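Local structure of AHL synthase (Burkholderia glumae, 3P2F) at residues V5-R10 with D51-L56; L70-R75 with H96-S101; V156-A161 with V173-D178. The protein probably makes N-acyl-homoserine lactone quorum-sensing signals from S-adenosyl-L-methionine and a fatty acyl chain delivered on acyl carrier protein. The protein carries 3 engineered substitutions. All coordinates share one frame; numbering follows the deposited sequence.

Interaction 1. Residues V5-R10 with D51-L56; sequences VHEAGR and DTVYVL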
loop_
_atom_site.group_PDB
_atom_site.type_symbol
_atom_site.label_atom_id
_atom_site.label_comp_id
_atom_site.label_asym_id
_atom_site.label_seq_id
_atom_site.Cartn_x
_atom_site.Cartn_y
_atom_site.Cartn_z
ATOM N N VAL A 5 -8.230 -9.794 -0.719
ATOM C CA VAL A 5 -8.549 -8.413 -1.028
ATOM C C VAL A 5 -9.998 -8.144 -0.655
ATOM O O VAL A 5 -10.894 -8.850 -1.110
ATOM C CB VAL A 5 -8.333 -8.114 -2.522
ATOM C CG1 VAL A 5 -8.675 -6.665 -2.819
ATOM C CG2 VAL A 5 -6.885 -8.400 -2.891
ATOM N N HIS A 6 -10.200 -7.134 0.194
ATOM C CA HIS A 6 -11.521 -6.731 0.661
ATOM C C HIS A 6 -11.889 -5.395 0.030
ATOM O O HIS A 6 -11.198 -4.399 0.219
ATOM C CB HIS A 6 -11.524 -6.592 2.186
ATOM C CG HIS A 6 -11.301 -7.881 2.917
ATOM N ND1 HIS A 6 -12.307 -8.801 3.133
ATOM C CD2 HIS A 6 -10.186 -8.406 3.479
ATOM C CE1 HIS A 6 -11.821 -9.834 3.797
ATOM N NE2 HIS A 6 -10.536 -9.620 4.019
ATOM N N GLU A 7 -12.978 -5.373 -0.728
ATOM C CA GLU A 7 -13.412 -4.142 -1.383
ATOM C C GLU A 7 -14.921 -4.124 -1.609
ATOM O O GLU A 7 -15.396 -3.603 -2.611
ATOM C CB GLU A 7 -12.680 -3.989 -2.725
ATOM C CG GLU A 7 -12.773 -5.217 -3.627
ATOM C CD GLU A 7 -11.891 -5.118 -4.866
ATOM O OE1 GLU A 7 -11.709 -6.146 -5.555
ATOM O OE2 GLU A 7 -11.383 -4.013 -5.157
ATOM N N ALA A 8 -15.671 -4.693 -0.675
ATOM C CA ALA A 8 -17.125 -4.753 -0.788
ATOM C C ALA A 8 -17.802 -3.747 0.139
ATOM O O ALA A 8 -18.946 -3.942 0.559
ATOM C CB ALA A 8 -17.604 -6.162 -0.462
ATOM N N GLY A 9 -17.098 -2.666 0.454
ATOM C CA GLY A 9 -17.661 -1.670 1.343
ATOM C C GLY A 9 -17.173 -1.890 2.762
ATOM O O GLY A 9 -16.098 -2.452 2.968
ATOM N N ARG A 10 -17.964 -1.454 3.739
ATOM C CA ARG A 10 -17.605 -1.587 5.146
ATOM C C ARG A 10 -17.195 -3.007 5.550
ATOM O O ARG A 10 -17.943 -3.970 5.360
ATOM C CB ARG A 10 -18.763 -1.120 6.031
ATOM C CG ARG A 10 -18.418 -1.087 7.515
ATOM C CD ARG A 10 -19.565 -0.520 8.324
ATOM N NE ARG A 10 -19.975 0.776 7.798
ATOM C CZ ARG A 10 -20.985 1.494 8.273
ATOM N NH1 ARG A 10 -21.699 1.045 9.297
ATOM N NH2 ARG A 10 -21.284 2.659 7.717
ATOM N N ASP A 51 -15.404 2.990 1.787
ATOM C CA ASP A 51 -14.913 2.802 0.421
ATOM C C ASP A 51 -13.451 2.346 0.368
ATOM O O ASP A 51 -12.943 1.995 -0.695
ATOM C CB ASP A 51 -15.053 4.100 -0.382
ATOM C CG ASP A 51 -14.201 5.226 0.176
ATOM O OD1 ASP A 51 -13.443 5.854 -0.599
ATOM O OD2 ASP A 51 -14.289 5.484 1.393
ATOM N N THR A 52 -12.772 2.352 1.507
ATOM C CA THR A 52 -11.375 1.937 1.534
ATOM C C THR A 52 -11.225 0.462 1.156
ATOM O O THR A 52 -12.046 -0.374 1.533
ATOM C CB THR A 52 -10.759 2.151 2.927
ATOM O OG1 THR A 52 -10.922 3.520 3.313
ATOM C CG2 THR A 52 -9.275 1.812 2.912
ATOM N N VAL A 53 -10.178 0.154 0.398
ATOM C CA VAL A 53 -9.913 -1.219 -0.006
ATOM C C VAL A 53 -8.692 -1.739 0.747
ATOM O O VAL A 53 -7.682 -1.044 0.867
ATOM C CB VAL A 53 -9.689 -1.315 -1.529
ATOM C CG1 VAL A 53 -8.830 -0.179 -1.983
ATOM C CG2 VAL A 53 -9.025 -2.635 -1.887
ATOM N N TYR A 54 -8.805 -2.955 1.276
ATOM C CA TYR A 54 -7.715 -3.572 2.029
ATOM C C TYR A 54 -7.312 -4.927 1.468
ATOM O O TYR A 54 -8.111 -5.646 0.866
ATOM C CB TYR A 54 -8.115 -3.805 3.493
ATOM C CG TYR A 54 -8.531 -2.580 4.262
ATOM C CD1 TYR A 54 -7.582 -1.726 4.827
ATOM C CD2 TYR A 54 -9.886 -2.258 4.410
ATOM C CE1 TYR A 54 -7.968 -0.582 5.514
ATOM C CE2 TYR A 54 -10.285 -1.115 5.095
ATOM C CZ TYR A 54 -9.321 -0.281 5.641
ATOM O OH TYR A 54 -9.713 0.860 6.287
ATOM N N VAL A 55 -6.054 -5.276 1.678
ATOM C CA VAL A 55 -5.578 -6.582 1.274
ATOM C C VAL A 55 -4.876 -7.115 2.516
ATOM O O VAL A 55 -4.065 -6.417 3.121
ATOM C CB VAL A 55 -4.624 -6.516 0.044
ATOM C CG1 VAL A 55 -4.144 -5.113 -0.181
ATOM C CG2 VAL A 55 -3.460 -7.477 0.229
ATOM N N LEU A 56 -5.238 -8.326 2.927
ATOM C CA LEU A 56 -4.638 -8.933 4.105
ATOM C C LEU A 56 -3.963 -10.228 3.712
ATOM O O LEU A 56 -4.465 -10.973 2.864
ATOM C CB LEU A 56 -5.689 -9.268 5.173
ATOM C CG LEU A 56 -6.821 -8.318 5.587
ATOM C CD1 LEU A 56 -7.578 -8.957 6.746
ATOM C CD2 LEU A 56 -6.271 -6.970 5.999
HETATM O O HOH W 1 -13.936 -1.013 3.692
HETATM O O HOH W 2 -14.387 -1.232 0.178
#
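H6 N bonds Y54 O at 2.7 Å, almost straight at 171°, and Y54 N returns a bond to H6 O at 3.0 Å. These are the direct bonds of the contact, made by one antiparallel hydrogen-bonded pair. Two waters sit between G9 and T52 where the direct bonds end, both within bonding distance of T52 O. Water 1 also lies 2.7 Å from G9 O, whereas water 2 accepts from G9 N at 3.1 Å.

On the H6 side of the sheet, H6 CD2 at the imidazole edge meets L56 CG at 4.0 Å, the two side chains crossing at about a right angle. The other face carries V5, V53 and V55. V5 CG1 lies anti to the backbone N (chi1 180°) and V5 runs alongside V53, with CG1 4.2 Å from V53 CG2, while V5 CG2 packs on V55 CB.

Strand 2-6 is the first strand of the mixed sheet and lies at its edge, pairing there only with strand 53-58, which on its other side pairs with strand 64-72. Helix 120-132 covers the valine face, and helix 13-30 packs against Y54 and L56.

Interaction 2. Residues L70-R75 with H96-S101; sequences LLPTTR and HVWELS
Two donors of T73 converge on one acceptor, V97 O. T73 OG1 lies 2.6 Å from V97 O, above the carbonyl plane; T73 N is farther from V97 O, at 3.3 Å. The hydroxyl occupies the position between backbone N and carbonyl carbon (chi1 57°), which turns it to the same oxygen that its own amide uses. Its second partner is S94 N, so a single hydroxyl links the end of one strand to the approach of the next. Further along, L71 and E99 form an antiparallel hydrogen-bonded pair. E99 N to L71 O is the shorter of its two bonds, at 2.7 Å. Their side chains run side by side, and the buried carboxylate of E99 bonds through OE2 to L79 N.

Aromatic packing belongs to P72 and W98, a non-hydrogen-bonded pair. The proline lies over one face of the indole, with P72 CB 3.9 Å from the centroid of the W98 six-membered ring and only 15° off the normal, a CH-pi contact. P72 CD reaches W98 CZ3, extending the cover across the benzo ring.

Apolar contacts complete the join. L70 CB touches W98 CE3 at 3.9 Å, and L70 CD1 meets L100 CD2. T73 CG2 packs on V97 CG1 at 3.7 Å.

This is an inner antiparallel pairing of the mixed sheet, consistent with an acetyltransferase-like fold. A type I turn beginning at P72, the last paired residue of strand 64-72, ends that strand. Strand 53-58 flanks it on its other edge, strand 138-144 runs parallel to strand 97-105, and V53 and L139 pack against W98.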
loop_
_atom_site.group_PDB
_atom_site.type_symbol
_atom_site.label_atom_id
_atom_site.label_comp_id
_atom_site.label_asym_id
_atom_site.label_seq_id
_atom_site.Cartn_x
_atom_site.Cartn_y
_atom_site.Cartn_z
ATOM N N LEU A 70 -5.457 0.535 0.081
ATOM C CA LEU A 70 -5.511 1.241 -1.194
ATOM C C LEU A 70 -6.621 2.288 -1.165
ATOM O O LEU A 70 -7.709 2.036 -0.644
ATOM C CB LEU A 70 -5.765 0.267 -2.346
ATOM C CG LEU A 70 -4.596 -0.549 -2.905
ATOM C CD1 LEU A 70 -3.435 0.384 -3.175
ATOM C CD2 LEU A 70 -4.184 -1.630 -1.937
ATOM N N LEU A 71 -6.338 3.457 -1.734
ATOM C CA LEU A 71 -7.295 4.558 -1.786
ATOM C C LEU A 71 -7.209 5.293 -3.112
ATOM O O LEU A 71 -6.121 5.476 -3.649
ATOM C CB LEU A 71 -7.014 5.570 -0.672
ATOM C CG LEU A 71 -7.306 5.204 0.780
ATOM C CD1 LEU A 71 -6.781 6.315 1.682
ATOM C CD2 LEU A 71 -8.806 5.006 0.981
ATOM N N PRO A 72 -8.360 5.736 -3.655
ATOM C CA PRO A 72 -8.349 6.465 -4.927
ATOM C C PRO A 72 -7.897 7.890 -4.624
ATOM O O PRO A 72 -8.336 8.484 -3.637
ATOM C CB PRO A 72 -9.803 6.399 -5.373
ATOM C CG PRO A 72 -10.539 6.462 -4.064
ATOM C CD PRO A 72 -9.739 5.531 -3.175
ATOM N N THR A 73 -7.011 8.430 -5.455
ATOM C CA THR A 73 -6.514 9.779 -5.234
ATOM C C THR A 73 -7.553 10.866 -5.515
ATOM O O THR A 73 -7.306 12.037 -5.231
ATOM C CB THR A 73 -5.253 10.058 -6.080
ATOM O OG1 THR A 73 -5.540 9.839 -7.464
ATOM C CG2 THR A 73 -4.112 9.140 -5.646
ATOM N N THR A 74 -8.701 10.484 -6.075
ATOM C CA THR A 74 -9.767 11.444 -6.366
ATOM C C THR A 74 -10.579 11.676 -5.097
ATOM O O THR A 74 -11.544 12.442 -5.085
ATOM C CB THR A 74 -10.716 10.938 -7.472
ATOM O OG1 THR A 74 -11.248 9.659 -7.105
ATOM C CG2 THR A 74 -9.971 10.825 -8.813
ATOM N N ARG A 75 -10.178 10.986 -4.034
ATOM C CA ARG A 75 -10.810 11.100 -2.727
ATOM C C ARG A 75 -9.693 11.446 -1.756
ATOM O O ARG A 75 -8.520 11.248 -2.059
ATOM C CB ARG A 75 -11.469 9.779 -2.321
ATOM C CG ARG A 75 -12.648 9.381 -3.184
ATOM C CD ARG A 75 -13.698 10.470 -3.188
ATOM N NE ARG A 75 -13.917 11.002 -1.845
ATOM C CZ ARG A 75 -14.905 11.830 -1.516
ATOM N NH1 ARG A 75 -15.778 12.225 -2.437
ATOM N NH2 ARG A 75 -15.016 12.260 -0.264
ATOM N N HIS A 96 -6.400 7.504 -12.536
ATOM C CA HIS A 96 -5.255 6.705 -12.942
ATOM C C HIS A 96 -4.231 6.478 -11.843
ATOM O O HIS A 96 -3.279 5.726 -12.034
ATOM C CB HIS A 96 -4.554 7.351 -14.140
ATOM C CG HIS A 96 -5.382 7.386 -15.389
ATOM N ND1 HIS A 96 -6.098 6.299 -15.838
ATOM C CD2 HIS A 96 -5.578 8.369 -16.299
ATOM C CE1 HIS A 96 -6.701 6.609 -16.971
ATOM N NE2 HIS A 96 -6.401 7.861 -17.273
ATOM N N VAL A 97 -4.414 7.133 -10.700
ATOM C CA VAL A 97 -3.478 6.991 -9.588
ATOM C C VAL A 97 -4.188 6.635 -8.287
ATOM O O VAL A 97 -5.168 7.277 -7.916
ATOM C CB VAL A 97 -2.686 8.305 -9.336
ATOM C CG1 VAL A 97 -1.660 8.094 -8.207
ATOM C CG2 VAL A 97 -1.996 8.756 -10.606
ATOM N N TRP A 98 -3.684 5.614 -7.605
ATOM C CA TRP A 98 -4.222 5.177 -6.321
ATOM C C TRP A 98 -3.079 5.269 -5.317
ATOM O O TRP A 98 -1.913 5.115 -5.690
ATOM C CB TRP A 98 -4.733 3.730 -6.391
ATOM C CG TRP A 98 -6.114 3.612 -6.956
ATOM C CD1 TRP A 98 -6.529 4.021 -8.189
ATOM C CD2 TRP A 98 -7.278 3.107 -6.287
ATOM N NE1 TRP A 98 -7.876 3.811 -8.329
ATOM C CE2 TRP A 98 -8.363 3.251 -7.178
ATOM C CE3 TRP A 98 -7.508 2.550 -5.022
ATOM C CZ2 TRP A 98 -9.665 2.860 -6.848
ATOM C CZ3 TRP A 98 -8.805 2.158 -4.691
ATOM C CH2 TRP A 98 -9.869 2.317 -5.607
ATOM N N GLU A 99 -3.420 5.525 -4.055
ATOM C CA GLU A 99 -2.431 5.636 -2.990
ATOM C C GLU A 99 -2.274 4.330 -2.229
ATOM O O GLU A 99 -3.255 3.684 -1.862
ATOM C CB GLU A 99 -2.814 6.721 -1.975
ATOM C CG GLU A 99 -1.840 6.760 -0.791
ATOM C CD GLU A 99 -2.332 7.579 0.382
ATOM O OE1 GLU A 99 -3.429 7.275 0.901
ATOM O OE2 GLU A 99 -1.613 8.520 0.794
ATOM N N LEU A 100 -1.029 3.957 -1.975
ATOM C CA LEU A 100 -0.737 2.741 -1.236
ATOM C C LEU A 100 -0.242 3.206 0.123
ATOM O O LEU A 100 0.684 4.009 0.196
ATOM C CB LEU A 100 0.365 1.950 -1.949
ATOM C CG LEU A 100 0.651 0.480 -1.625
ATOM C CD1 LEU A 100 2.108 0.341 -1.209
ATOM C CD2 LEU A 100 -0.280 -0.035 -0.545
ATOM N N SER A 101 -0.874 2.743 1.196
ATOM C CA SER A 101 -0.425 3.124 2.534
ATOM C C SER A 101 -0.626 1.954 3.494
ATOM O O SER A 101 -1.188 0.929 3.109
ATOM C CB SER A 101 -1.181 4.361 3.030
ATOM O OG SER A 101 -2.566 4.113 3.162
#

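Interaction 3. Residues V156-A161 with V173-D178; sequences VHAHRA and VACWID
Strand 158-160 pairs antiparallel with strand 170-178. H159 and W176 form the central hydrogen-bonded pair: W176 N to H159 O measures 2.8 Å, and H159 N returns a bond to W176 O. Beyond this pair, D178 N bonds H157 O nearly straight (167°), and A161 N bonds A174 O at 2.9 Å.

On the face of H159 and W176, the tryptophan methylene sits over the imidazole, W176 CB lying 3.7 Å from the H159 ring centroid in a CH-pi contact. The indole's five-membered ring is nearly parallel to the imidazole but slid aside, with the centroids of the W176 and H159 rings 5.3 Å apart and little overlap. A161 CB packs closely on W176 CE3, at 3.3 Å.

An inverse gamma turn centred on H157 leads into strand 158-160, and in the mixed sheet the other edge of strand 170-178 adjoins strand 138-144. On the face opposite W176, A158 CB packs on C175 SG at 4.1 Å. There the extended R160 chain crosses V173, with R160 CD 4.0 Å from V173 CG2, and carries its guanidinium to a salt bridge with E148 of helix 145-154. D178, two residues on from W176, bonds through OD1 to Q138 NE2 at the start of strand 138-144.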
loop_
_atom_site.group_PDB
_atom_site.type_symbol
_atom_site.label_atom_id
_atom_site.label_comp_id
_atom_site.label_asym_id
_atom_site.label_seq_id
_atom_site.Cartn_x
_atom_site.Cartn_y
_atom_site.Cartn_z
ATOM N N VAL A 156 10.004 -4.200 -9.278
ATOM C CA VAL A 156 8.942 -3.355 -9.816
ATOM C C VAL A 156 9.544 -2.021 -10.257
ATOM O O VAL A 156 10.617 -1.626 -9.802
ATOM C CB VAL A 156 7.816 -3.074 -8.781
ATOM C CG1 VAL A 156 7.190 -4.375 -8.322
ATOM C CG2 VAL A 156 8.365 -2.290 -7.597
ATOM N N HIS A 157 8.854 -1.342 -11.161
ATOM C CA HIS A 157 9.306 -0.050 -11.648
ATOM C C HIS A 157 8.914 1.030 -10.635
ATOM O O HIS A 157 7.890 1.691 -10.783
ATOM C CB HIS A 157 8.663 0.245 -13.008
ATOM C CG HIS A 157 9.111 1.533 -13.630
ATOM N ND1 HIS A 157 9.990 2.397 -13.012
ATOM C CD2 HIS A 157 8.796 2.103 -14.816
ATOM C CE1 HIS A 157 10.196 3.445 -13.790
ATOM N NE2 HIS A 157 9.483 3.290 -14.891
ATOM N N ALA A 158 9.719 1.179 -9.592
ATOM C CA ALA A 158 9.474 2.200 -8.579
ATOM C C ALA A 158 10.433 3.363 -8.833
ATOM O O ALA A 158 11.577 3.152 -9.245
ATOM C CB ALA A 158 9.710 1.635 -7.186
ATOM N N HIS A 159 9.955 4.582 -8.612
ATOM C CA HIS A 159 10.774 5.782 -8.778
ATOM C C HIS A 159 10.237 6.851 -7.823
ATOM O O HIS A 159 9.056 6.857 -7.486
ATOM C CB HIS A 159 10.763 6.275 -10.236
ATOM C CG HIS A 159 9.400 6.588 -10.776
ATOM N ND1 HIS A 159 8.499 5.611 -11.143
ATOM C CD2 HIS A 159 8.805 7.770 -11.057
ATOM C CE1 HIS A 159 7.411 6.178 -11.631
ATOM N NE2 HIS A 159 7.570 7.488 -11.591
ATOM N N ARG A 160 11.108 7.752 -7.387
ATOM C CA ARG A 160 10.728 8.777 -6.425
ATOM C C ARG A 160 9.865 9.930 -6.916
ATOM O O ARG A 160 10.030 10.421 -8.033
ATOM C CB ARG A 160 11.989 9.330 -5.760
ATOM C CG ARG A 160 12.750 8.260 -5.005
ATOM C CD ARG A 160 14.022 8.773 -4.372
ATOM N NE ARG A 160 14.543 7.758 -3.467
ATOM C CZ ARG A 160 15.649 7.876 -2.741
ATOM N NH1 ARG A 160 16.384 8.987 -2.804
ATOM N NH2 ARG A 160 16.019 6.874 -1.953
ATOM N N ALA A 161 8.944 10.356 -6.056
ATOM C CA ALA A 161 8.050 11.475 -6.363
ATOM C C ALA A 161 8.515 12.699 -5.581
ATOM O O ALA A 161 7.887 13.755 -5.634
ATOM C CB ALA A 161 6.616 11.130 -5.979
ATOM N N VAL A 173 10.162 8.426 1.914
ATOM C CA VAL A 173 10.128 9.179 0.664
ATOM C C VAL A 173 8.817 8.943 -0.071
ATOM O O VAL A 173 8.225 7.860 0.018
ATOM C CB VAL A 173 11.312 8.784 -0.269
ATOM C CG1 VAL A 173 11.195 7.328 -0.696
ATOM C CG2 VAL A 173 11.338 9.685 -1.488
ATOM N N ALA A 174 8.334 9.972 -0.759
ATOM C CA ALA A 174 7.115 9.822 -1.533
ATOM C C ALA A 174 7.587 8.946 -2.686
ATOM O O ALA A 174 8.561 9.273 -3.372
ATOM C CB ALA A 174 6.628 11.171 -2.039
ATOM N N CYS A 175 6.911 7.825 -2.893
ATOM C CA CYS A 175 7.321 6.907 -3.931
ATOM C C CYS A 175 6.216 6.513 -4.898
ATOM O O CYS A 175 5.051 6.363 -4.528
ATOM C CB CYS A 175 7.922 5.660 -3.277
ATOM S SG CYS A 175 8.422 4.344 -4.405
ATOM N N TRP A 176 6.606 6.369 -6.158
ATOM C CA TRP A 176 5.695 5.968 -7.216
ATOM C C TRP A 176 6.022 4.544 -7.612
ATOM O O TRP A 176 7.141 4.076 -7.418
ATOM C CB TRP A 176 5.875 6.840 -8.460
ATOM C CG TRP A 176 4.793 7.836 -8.685
ATOM C CD1 TRP A 176 3.442 7.603 -8.712
ATOM C CD2 TRP A 176 4.966 9.220 -8.965
ATOM N NE1 TRP A 176 2.765 8.761 -8.995
ATOM C CE2 TRP A 176 3.677 9.772 -9.156
ATOM C CE3 TRP A 176 6.083 10.049 -9.077
ATOM C CZ2 TRP A 176 3.478 11.116 -9.451
ATOM C CZ3 TRP A 176 5.888 11.382 -9.371
ATOM C CH2 TRP A 176 4.591 11.905 -9.556
ATOM N N ILE A 177 5.026 3.872 -8.165
ATOM C CA ILE A 177 5.170 2.529 -8.685
ATOM C C ILE A 177 4.346 2.557 -9.965
ATOM O O ILE A 177 3.132 2.776 -9.917
ATOM C CB ILE A 177 4.580 1.455 -7.756
ATOM C CG1 ILE A 177 5.461 1.272 -6.521
ATOM C CG2 ILE A 177 4.475 0.126 -8.509
ATOM C CD1 ILE A 177 4.876 0.287 -5.521
ATOM N N ASP A 178 5.001 2.380 -11.110
ATOM C CA ASP A 178 4.269 2.369 -12.371
ATOM C C ASP A 178 3.723 0.973 -12.602
ATOM O O ASP A 178 4.425 -0.020 -12.416
ATOM C CB ASP A 178 5.170 2.755 -13.548
ATOM C CG ASP A 178 5.489 4.242 -13.582
ATOM O OD1 ASP A 178 5.016 4.977 -12.681
ATOM O OD2 ASP A 178 6.210 4.676 -14.511
#

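In the fold
All three interactions are antiparallel pairings within one mixed sheet, spread across its width. Interactions 1 and 2 are next-door neighbours, with centres about 13 Å apart: V53 O lies 2.8 Å from L70 N, a probable hydrogen bond between strands 53-58 and 64-72, and V53 CG1 packs on W98 CZ3 at 3.6 Å. Interaction 3 lies beyond strand 138-144, which bridges strands 97-105 and 170-178. Its centre is about 14 Å from that of interaction 2, nearest atoms about 5 Å apart without touching, and about 23 Å from that of interaction 1, nearest atoms about 12 Å apart. The sheet is consistent with the acetyltransferase-like fold of autoinducer synthases.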